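Local atomic coordinates of ZT_dimer domain-containing protein (Thermotoga maritima, PDB entry 6VDA), a protein that probably moves divalent metal cations such as zinc across the membrane as a cation diffusion facilitator, this chain being its metal-binding C-terminal domain. Residues Asn27-Arg32 with Asp45-Gly50; Phe41-Ile46 with Thr79-Pro84. All blocks are in the same frame, centred on the assembly; numbering follows the deposited sequence.

Contact 1: residues Asn27-Arg32 with Asp45-Gly50; sequences NPHRVR and DIEVDG. With ZN (zinc ion), chain B; SO4 (sulfate ion), chain C.
His29 and Asp45 form an antiparallel, hydrogen-bonded pair between strand 26-36 and strand 39-48, whose short segments run at 162° to each other and come within 4.8 Å. His29 N donates to Asp45 O, and Asp45 N returns a bond of 2.8 Å to His29 O. Beside this pair, the CA of Pro28 makes a CA-H...O contact with Asp45 O.

The same two residues also meet through their side chains, on one face of the sheet, and share a zinc ion. His29 NE2 binds the metal at 2.1 Å and Asp45 OD2 binds it at 2.2 Å. Glu83 and Glu89 complete the site. Asp45 CB lies over one face of the imidazole, offset toward the rim, in a CH-pi contact 3.6 Å from the ring centroid. Imidazole and carboxylate planes stand almost perpendicular, 88° apart. CG of His29 lies between the backbone N and the carbonyl carbon (chi1 66°), which sets the root of the ring beside Asp45. The other ring nitrogen is bonded too: ND1 donates to Asn27 O at 2.9 Å, with that oxygen close to the ring plane. With the proton on ND1, NE2 is left for the metal, and the two bonds together fix the ring rotation.

Arg30 runs past the site with an extended chain. Its CD lies 3.8 Å from Asp45 OD2, while its NE makes a salt bridge to Glu89, which probably helps to position this zinc ligand. Glu47 OE1 accepts from Gly86 N.

The two strands form a beta hairpin. On its other face Pro28 and Val31 pack on helix 6-19, and Ile46 reaches Ile64 of helix 54-71. Strand 75-84 flanks strand 39-48 on the side away from 26-36.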
loop_
_atom_site.group_PDB
_atom_site.type_symbol
_atom_site.label_atom_id
_atom_site.label_comp_id
_atom_site.label_asym_id
_atom_site.label_seq_id
_atom_site.Cartn_x
_atom_site.Cartn_y
_atom_site.Cartn_z
ATOM N N ASN A 27 -0.505 -11.462 11.526
ATOM C CA ASN A 27 -1.489 -11.938 10.521
ATOM C C ASN A 27 -1.049 -11.549 9.113
ATOM O O ASN A 27 -1.796 -10.892 8.393
ATOM C CB ASN A 27 -2.878 -11.370 10.813
ATOM C CG ASN A 27 -3.964 -12.069 10.023
ATOM O OD1 ASN A 27 -4.989 -11.474 9.694
ATOM N ND2 ASN A 27 -3.747 -13.335 9.717
ATOM N N PRO A 28 0.168 -11.930 8.666
ATOM C CA PRO A 28 0.542 -11.752 7.264
ATOM C C PRO A 28 -0.455 -12.527 6.390
ATOM O O PRO A 28 -0.730 -13.676 6.705
ATOM C CB PRO A 28 1.960 -12.326 7.159
ATOM C CG PRO A 28 2.091 -13.233 8.383
ATOM C CD PRO A 28 1.229 -12.582 9.450
ATOM N N HIS A 29 -1.004 -11.871 5.364
ATOM C CA HIS A 29 -2.030 -12.439 4.445
ATOM C C HIS A 29 -1.938 -11.754 3.079
ATOM O O HIS A 29 -1.223 -10.736 2.980
ATOM C CB HIS A 29 -3.433 -12.319 5.059
ATOM C CG HIS A 29 -3.935 -10.920 5.217
ATOM N ND1 HIS A 29 -3.453 -10.066 6.191
ATOM C CD2 HIS A 29 -4.902 -10.236 4.557
ATOM C CE1 HIS A 29 -4.090 -8.910 6.116
ATOM N NE2 HIS A 29 -4.985 -8.985 5.115
ATOM N N ARG A 30 -2.654 -12.285 2.084
ATOM C CA ARG A 30 -2.579 -11.858 0.658
ATOM C C ARG A 30 -1.108 -11.843 0.235
ATOM O O ARG A 30 -0.681 -10.907 -0.480
ATOM C CB ARG A 30 -3.249 -10.496 0.440
ATOM C CG ARG A 30 -4.766 -10.569 0.364
ATOM C CD ARG A 30 -5.402 -9.259 -0.066
ATOM N NE ARG A 30 -6.845 -9.274 0.146
ATOM C CZ ARG A 30 -7.665 -8.263 -0.133
ATOM N NH1 ARG A 30 -7.191 -7.138 -0.645
ATOM N NH2 ARG A 30 -8.961 -8.383 0.106
ATOM N N VAL A 31 -0.364 -12.849 0.678
ATOM C CA VAL A 31 1.072 -13.009 0.335
ATOM C C VAL A 31 1.141 -13.650 -1.048
ATOM O O VAL A 31 0.685 -14.793 -1.196
ATOM C CB VAL A 31 1.816 -13.821 1.402
ATOM C CG1 VAL A 31 3.298 -13.902 1.081
ATOM C CG2 VAL A 31 1.572 -13.239 2.788
ATOM N N ARG A 32 1.654 -12.899 -2.022
ATOM C CA ARG A 32 1.616 -13.232 -3.465
ATOM C C ARG A 32 3.030 -13.067 -4.032
ATOM O O ARG A 32 3.741 -12.144 -3.583
ATOM C CB ARG A 32 0.563 -12.352 -4.152
ATOM N N ASP A 45 0.070 -8.217 2.757
ATOM C CA ASP A 45 -0.549 -7.382 3.815
ATOM C C ASP A 45 0.009 -7.862 5.151
ATOM O O ASP A 45 0.165 -9.081 5.295
ATOM C CB ASP A 45 -2.073 -7.487 3.794
ATOM C CG ASP A 45 -2.697 -6.906 2.539
ATOM O OD1 ASP A 45 -1.934 -6.496 1.659
ATOM O OD2 ASP A 45 -3.938 -6.862 2.463
ATOM N N ILE A 46 0.328 -6.942 6.061
ATOM C CA ILE A 46 0.596 -7.271 7.491
ATOM C C ILE A 46 -0.365 -6.453 8.350
ATOM O O ILE A 46 -0.827 -5.398 7.891
ATOM C CB ILE A 46 2.074 -7.036 7.876
ATOM C CG1 ILE A 46 2.480 -5.565 7.742
ATOM C CG2 ILE A 46 2.990 -7.956 7.083
ATOM C CD1 ILE A 46 3.790 -5.230 8.409
ATOM N N GLU A 47 -0.613 -6.919 9.569
ATOM C CA GLU A 47 -1.363 -6.177 10.607
ATOM C C GLU A 47 -0.401 -5.747 11.721
ATOM O O GLU A 47 0.506 -6.528 12.082
ATOM C CB GLU A 47 -2.506 -7.049 11.117
ATOM C CG GLU A 47 -3.582 -7.250 10.079
ATOM C CD GLU A 47 -4.722 -8.140 10.530
ATOM O OE1 GLU A 47 -5.129 -8.028 11.701
ATOM O OE2 GLU A 47 -5.188 -8.941 9.712
ATOM N N VAL A 48 -0.592 -4.532 12.236
ATOM C CA VAL A 48 0.162 -4.002 13.410
ATOM C C VAL A 48 -0.834 -3.373 14.380
ATOM O O VAL A 48 -1.963 -3.024 13.971
ATOM C CB VAL A 48 1.258 -3.004 12.991
ATOM C CG1 VAL A 48 2.182 -3.620 11.947
ATOM C CG2 VAL A 48 0.686 -1.681 12.497
ATOM N N ASP A 49 -0.429 -3.266 15.639
ATOM C CA ASP A 49 -1.214 -2.558 16.669
ATOM C C ASP A 49 -1.732 -1.270 16.015
ATOM O O ASP A 49 -0.916 -0.542 15.421
ATOM C CB ASP A 49 -0.364 -2.348 17.923
ATOM C CG ASP A 49 -1.171 -1.823 19.089
ATOM O OD1 ASP A 49 -1.676 -0.700 18.972
ATOM O OD2 ASP A 49 -1.318 -2.560 20.085
ATOM N N GLY A 50 -3.043 -1.025 16.077
ATOM C CA GLY A 50 -3.677 0.197 15.553
ATOM C C GLY A 50 -3.064 1.455 16.151
ATOM O O GLY A 50 -3.192 2.519 15.517
HETATM ZN ZN ZN B . -5.275 -7.074 4.188
HETATM S S SO4 C . -0.149 -13.243 14.507
HETATM O O1 SO4 C . 0.720 -13.361 13.366
HETATM O O2 SO4 C . 0.628 -12.905 15.668
HETATM O O3 SO4 C . -0.822 -14.494 14.732
HETATM O O4 SO4 C . -1.122 -12.218 14.266
#

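Contact 2: residues Phe41-Ile46 with Thr79-Pro84; sequences FIEMDI and TIHVEP. With ZN (zinc ion), chain B; SO4 (sulfate ion), chain D; SO4 (sulfate ion), chain E.
His81 turns an edge of its ring to the carboxylate of Asp45, across two parallel strands of a beta-alpha-beta unit. Strand 39-48 leads through helix 54-71 to strand 75-84. The fold is that of the cytoplasmic dimerisation domain of cation diffusion facilitators. The two segments run nearly parallel, joined by five backbone hydrogen bonds, Thr79 N to Ile42 O first and Glu83 N to Ile46 O last.

Glu43, Asp45, Thr79 and His81 share one face. His81 ND1 donates to Asp45 OD1 at 3.2 Å, close to the ring plane, although the ring and the carboxylate are turned 88° apart. The bond is bent, 140° at the hydrogen. It holds the oxygen of Asp45 that does not bind zinc, so His81 is second-shell to the metal. Glu43 comes to the same ring near its plane, with OE1 3.0 Å from His81 CE1. Its other oxygen, OE2, pairs with Arg34. CB of Glu43 rests 3.7 Å from Thr79 OG1.

The opposite face is apolar. Met44 and Ile80 lie side by side, CG of Met44 4.0 Å from CG1 of Ile80. Ile46 crosses Ile80 at an angle, its CG1 3.7 Å from Ile80 CG2, and the same CG1 meets CG2 of Val82. Ile46 and Ile80 pack on Ile64 of helix 54-71, while Val82 touches Val54 of the second subunit.

The extended chain of Glu83 brings its carboxylate to the zinc ion. Its carboxylate plane is 72° from that of Asp45, and its OE2 lies 2.7 Å from Asp45 OD2, two oxygens brought together by the zinc they both bind.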
loop_
_atom_site.group_PDB
_atom_site.type_symbol
_atom_site.label_atom_id
_atom_site.label_comp_id
_atom_site.label_asym_id
_atom_site.label_seq_id
_atom_site.Cartn_x
_atom_site.Cartn_y
_atom_site.Cartn_z
ATOM N N PHE A 41 9.007 -10.958 -7.549
ATOM C CA PHE A 41 8.356 -9.763 -6.943
ATOM C C PHE A 41 7.338 -10.210 -5.888
ATOM O O PHE A 41 6.429 -10.995 -6.202
ATOM C CB PHE A 41 7.696 -8.908 -8.027
ATOM C CG PHE A 41 8.666 -8.270 -8.987
ATOM C CD1 PHE A 41 9.245 -9.013 -10.007
ATOM C CD2 PHE A 41 9.007 -6.930 -8.868
ATOM C CE1 PHE A 41 10.143 -8.429 -10.889
ATOM C CE2 PHE A 41 9.903 -6.346 -9.750
ATOM C CZ PHE A 41 10.470 -7.097 -10.757
ATOM N N ILE A 42 7.482 -9.704 -4.664
ATOM C CA ILE A 42 6.691 -10.155 -3.484
ATOM C C ILE A 42 5.822 -9.007 -2.982
ATOM O O ILE A 42 6.343 -7.894 -2.778
ATOM C CB ILE A 42 7.603 -10.687 -2.366
ATOM C CG1 ILE A 42 8.426 -11.879 -2.852
ATOM C CG2 ILE A 42 6.782 -11.028 -1.128
ATOM C CD1 ILE A 42 9.567 -12.213 -1.942
ATOM N N GLU A 43 4.549 -9.314 -2.753
ATOM C CA GLU A 43 3.546 -8.378 -2.199
ATOM C C GLU A 43 2.849 -9.071 -1.027
ATOM O O GLU A 43 2.691 -10.304 -1.080
ATOM C CB GLU A 43 2.604 -7.982 -3.328
ATOM C CG GLU A 43 1.352 -7.267 -2.879
ATOM C CD GLU A 43 0.594 -6.692 -4.060
ATOM O OE1 GLU A 43 0.359 -5.471 -4.062
ATOM O OE2 GLU A 43 0.275 -7.468 -4.991
ATOM N N MET A 44 2.478 -8.322 0.010
ATOM C CA MET A 44 1.810 -8.898 1.200
ATOM C C MET A 44 1.063 -7.808 1.971
ATOM O O MET A 44 1.399 -6.618 1.823
ATOM C CB MET A 44 2.835 -9.580 2.113
ATOM C CG MET A 44 3.803 -8.633 2.804
ATOM S SD MET A 44 5.094 -9.530 3.716
ATOM C CE MET A 44 6.185 -10.020 2.383
ATOM N N ASP A 45 0.070 -8.217 2.757
ATOM C CA ASP A 45 -0.549 -7.382 3.815
ATOM C C ASP A 45 0.009 -7.862 5.151
ATOM O O ASP A 45 0.165 -9.081 5.295
ATOM C CB ASP A 45 -2.073 -7.487 3.794
ATOM C CG ASP A 45 -2.697 -6.906 2.539
ATOM O OD1 ASP A 45 -1.934 -6.496 1.659
ATOM O OD2 ASP A 45 -3.938 -6.862 2.463
ATOM N N ILE A 46 0.328 -6.942 6.061
ATOM C CA ILE A 46 0.596 -7.271 7.491
ATOM C C ILE A 46 -0.365 -6.453 8.350
ATOM O O ILE A 46 -0.827 -5.398 7.891
ATOM C CB ILE A 46 2.074 -7.036 7.876
ATOM C CG1 ILE A 46 2.480 -5.565 7.742
ATOM C CG2 ILE A 46 2.990 -7.956 7.083
ATOM C CD1 ILE A 46 3.790 -5.230 8.409
ATOM N N THR A 79 6.758 -5.229 -1.656
ATOM C CA THR A 79 5.795 -4.173 -1.251
ATOM C C THR A 79 4.890 -4.746 -0.156
ATOM O O THR A 79 4.349 -5.870 -0.348
ATOM C CB THR A 79 5.000 -3.634 -2.447
ATOM O OG1 THR A 79 4.154 -4.679 -2.926
ATOM C CG2 THR A 79 5.883 -3.138 -3.571
ATOM N N ILE A 80 4.742 -3.985 0.933
ATOM C CA ILE A 80 4.045 -4.389 2.184
ATOM C C ILE A 80 2.970 -3.353 2.494
ATOM O O ILE A 80 3.330 -2.207 2.755
ATOM C CB ILE A 80 5.050 -4.509 3.342
ATOM C CG1 ILE A 80 6.218 -5.424 2.969
ATOM C CG2 ILE A 80 4.349 -4.971 4.609
ATOM C CD1 ILE A 80 7.349 -5.398 3.962
ATOM N N HIS A 81 1.708 -3.771 2.498
ATOM C CA HIS A 81 0.542 -2.962 2.933
ATOM C C HIS A 81 0.355 -3.160 4.441
ATOM O O HIS A 81 0.479 -4.316 4.911
ATOM C CB HIS A 81 -0.668 -3.333 2.075
ATOM C CG HIS A 81 -0.349 -3.304 0.617
ATOM N ND1 HIS A 81 -0.326 -4.453 -0.162
ATOM C CD2 HIS A 81 0.025 -2.285 -0.192
ATOM C CE1 HIS A 81 0.007 -4.134 -1.395
ATOM N NE2 HIS A 81 0.233 -2.808 -1.440
ATOM N N VAL A 82 0.139 -2.072 5.182
ATOM C CA VAL A 82 -0.007 -2.105 6.670
ATOM C C VAL A 82 -1.473 -1.841 7.033
ATOM O O VAL A 82 -2.049 -0.876 6.506
ATOM C CB VAL A 82 0.947 -1.106 7.346
ATOM C CG1 VAL A 82 0.603 -0.902 8.810
ATOM C CG2 VAL A 82 2.400 -1.540 7.184
ATOM N N GLU A 83 -2.046 -2.690 7.892
ATOM C CA GLU A 83 -3.446 -2.577 8.371
ATOM C C GLU A 83 -3.471 -2.643 9.892
ATOM O O GLU A 83 -2.555 -3.187 10.511
ATOM C CB GLU A 83 -4.312 -3.718 7.841
ATOM C CG GLU A 83 -4.248 -3.912 6.341
ATOM C CD GLU A 83 -4.894 -5.212 5.900
ATOM O OE1 GLU A 83 -5.633 -5.799 6.705
ATOM O OE2 GLU A 83 -4.657 -5.637 4.756
ATOM N N PRO A 84 -4.544 -2.126 10.527
ATOM C CA PRO A 84 -4.792 -2.363 11.947
ATOM C C PRO A 84 -5.110 -3.833 12.253
ATOM O O PRO A 84 -5.692 -4.500 11.407
ATOM C CB PRO A 84 -6.033 -1.516 12.278
ATOM C CG PRO A 84 -6.176 -0.561 11.108
ATOM C CD PRO A 84 -5.588 -1.290 9.915
HETATM ZN ZN ZN B . -5.275 -7.074 4.188
HETATM S S SO4 D . -0.362 0.787 2.953
HETATM O O1 SO4 D . 0.582 0.598 1.882
HETATM O O2 SO4 D . -0.831 2.146 2.946
HETATM O O3 SO4 D . -1.473 -0.106 2.767
HETATM O O4 SO4 D . 0.271 0.506 4.211
HETATM S S SO4 E . 0.535 1.475 2.647
HETATM O O1 SO4 E . -0.469 0.889 1.797
HETATM O O2 SO4 E . 1.032 0.482 3.560
HETATM O O3 SO4 E . 1.615 1.965 1.835
HETATM O O4 SO4 E . -0.037 2.564 3.389
#

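How the contacts relate
Contact 1 and contact 2 lie on the two sides of strand 39-48, the middle strand of the sheet, and share Asp45 and Ile46. Their centres are 6 Å apart. Asp45 uses its backbone and CB in contact 1 and its OD1 in contact 2, while its OD2 serves the zinc ion that both contacts touch. Contact 1 brings His29 and contact 2 brings Glu83, whose OE2 lies 3.4 Å from His29 NE2; Glu89 closes the site. The backbones also join: Val48 N lies 2.9 Å from Glu83 O, and Arg32 N lies 2.9 Å from Glu43 O, both probable hydrogen bonds. The metal thus links all three strands.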